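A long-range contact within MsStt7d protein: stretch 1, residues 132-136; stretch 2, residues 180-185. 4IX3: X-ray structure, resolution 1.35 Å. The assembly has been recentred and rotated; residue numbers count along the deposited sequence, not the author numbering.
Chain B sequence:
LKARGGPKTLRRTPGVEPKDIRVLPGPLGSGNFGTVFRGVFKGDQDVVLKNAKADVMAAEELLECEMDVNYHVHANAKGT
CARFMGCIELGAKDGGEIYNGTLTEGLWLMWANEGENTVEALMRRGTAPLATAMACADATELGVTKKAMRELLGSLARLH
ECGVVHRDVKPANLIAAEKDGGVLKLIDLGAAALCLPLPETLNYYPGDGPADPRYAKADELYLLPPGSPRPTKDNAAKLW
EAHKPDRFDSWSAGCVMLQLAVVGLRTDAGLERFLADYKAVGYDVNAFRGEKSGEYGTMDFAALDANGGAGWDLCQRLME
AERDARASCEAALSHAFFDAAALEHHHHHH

Stretch 1, residues 132-136: TAMAC
Stretch 2 (180-185) DGGVLK

The end of a helix rests on a tight turn, backbone against backbone. Thr132 (phi/psi -62/-46) and Ala133 (-65/-33) are helical; Met134 follows at -84/-1, and Ala135 leaves helical geometry with positive phi (52/44) in a Schellman motif, its N bonded back to Thr132 O at 3.1 Å. Cys136 continues extended at -97/112. In the second stretch, Asp180 (-126/47) to Val183 (-61/146) form a type I' beta turn whose central residues, Gly181 (73/11) and Gly182 (91/-2), both have positive phi. A weak hydrogen bond, Val183 N to Asp180 O at 3.3 Å, closes the turn, and Leu184 (-77/137) and Lys185 (-121/144) run on as strand.

Register is set by Met134 and Gly182, whose CA atoms lie 4.1 Å apart. No conventional hydrogen bond crosses the contact, which buries 177 Å² in all. Instead, Met134 CA directs its hydrogen at Gly182 O (3.5 Å, angle at H 156°), a weakly polarised C-H meeting a carbonyl, while Ala133 O lies 3.4 Å from Gly182 CA. Such closeness depends on glycine: a CB on Gly182 would point toward the helix end and clash with Met134 C and Ala133 O, and its backbone angles independently call for glycine.

Among side chains, Ala135 points its CB toward the turn, 3.4 Å from Gly181 O. Met134 has its CA-to-CB bond directed away (chi1 m, chi2 t, chi3 p), yet Met134 CG reaches 4.2 Å from Leu184 CD2, an apolar contact between buried residues. Leu184 starts sideways, and its m,t rotamer brings its end nearer. Lys185, chi1 m and otherwise fully extended (t,t,t), spans the second stretch to place NZ 3.0 Å from OD2 of Asp180 (chi1 m, chi2 -71°), a hydrogen-bonded salt bridge linking the turn's first residue to the strand.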

# COMPACT_ATOMS: atom_id res chain seq x y z
N THR B 132 -20.49 -15.81 19.40
CA THR B 132 -19.91 -15.82 20.74
C THR B 132 -19.13 -14.53 20.99
O THR B 132 -19.28 -13.87 22.04
CB THR B 132 -18.99 -17.03 20.87
OG1 THR B 132 -19.82 -18.21 20.84
CG2 THR B 132 -18.25 -16.95 22.17
N ALA B 133 -18.30 -14.14 20.01
CA ALA B 133 -17.48 -12.91 20.17
C ALA B 133 -18.37 -11.65 20.26
O ALA B 133 -18.05 -10.70 20.98
CB ALA B 133 -16.48 -12.78 19.03
N MET B 134 -19.51 -11.65 19.55
CA MET B 134 -20.45 -10.54 19.58
C MET B 134 -21.43 -10.60 20.79
O MET B 134 -22.25 -9.70 20.94
CB MET B 134 -21.32 -10.62 18.34
CG MET B 134 -20.61 -10.27 17.03
SD MET B 134 -21.60 -10.55 15.55
CE MET B 134 -23.09 -9.61 15.96
N ALA B 135 -21.33 -11.64 21.63
CA ALA B 135 -22.31 -11.86 22.71
C ALA B 135 -23.74 -11.83 22.14
O ALA B 135 -24.67 -11.19 22.68
CB ALA B 135 -22.11 -10.86 23.85
N CYS B 136 -23.89 -12.51 21.00
CA CYS B 136 -25.18 -12.51 20.30
C CYS B 136 -25.95 -13.74 20.65
O CYS B 136 -25.57 -14.84 20.23
CB CYS B 136 -24.89 -12.46 18.79
SG CYS B 136 -26.36 -12.17 17.76
N ASP B 180 -16.28 -4.25 25.66
CA ASP B 180 -17.52 -3.48 25.61
C ASP B 180 -18.66 -4.38 25.19
O ASP B 180 -19.45 -4.02 24.30
CB ASP B 180 -17.36 -2.21 24.77
CG ASP B 180 -16.44 -1.23 25.48
OD1 ASP B 180 -16.87 -0.65 26.52
OD2 ASP B 180 -15.28 -1.02 25.05
N GLY B 181 -18.71 -5.54 25.81
CA GLY B 181 -19.89 -6.41 25.63
C GLY B 181 -19.99 -7.09 24.28
O GLY B 181 -21.05 -7.64 23.98
N GLY B 182 -18.93 -7.06 23.46
CA GLY B 182 -18.99 -7.68 22.12
C GLY B 182 -19.44 -6.74 21.02
O GLY B 182 -19.48 -7.14 19.86
N VAL B 183 -19.79 -5.50 21.33
CA VAL B 183 -20.33 -4.57 20.36
C VAL B 183 -19.29 -4.35 19.25
O VAL B 183 -18.07 -4.29 19.52
CB VAL B 183 -20.68 -3.20 21.03
CG1 VAL B 183 -19.43 -2.41 21.46
CG2 VAL B 183 -21.58 -2.37 20.17
N LEU B 184 -19.75 -4.16 18.03
CA LEU B 184 -18.78 -3.94 16.93
C LEU B 184 -18.23 -2.54 16.97
O LEU B 184 -18.98 -1.57 17.16
CB LEU B 184 -19.47 -4.14 15.58
CG LEU B 184 -19.95 -5.57 15.25
CD1 LEU B 184 -20.26 -5.68 13.76
CD2 LEU B 184 -19.00 -6.65 15.74
N LYS B 185 -16.93 -2.44 16.76
CA LYS B 185 -16.27 -1.15 16.53
C LYS B 185 -15.55 -1.16 15.17
O LYS B 185 -14.98 -2.19 14.78
CB LYS B 185 -15.27 -0.82 17.65
CG LYS B 185 -15.93 -0.62 19.05
CD LYS B 185 -14.90 -0.28 20.09
CE LYS B 185 -15.57 -0.05 21.44
NZ LYS B 185 -14.55 0.34 22.47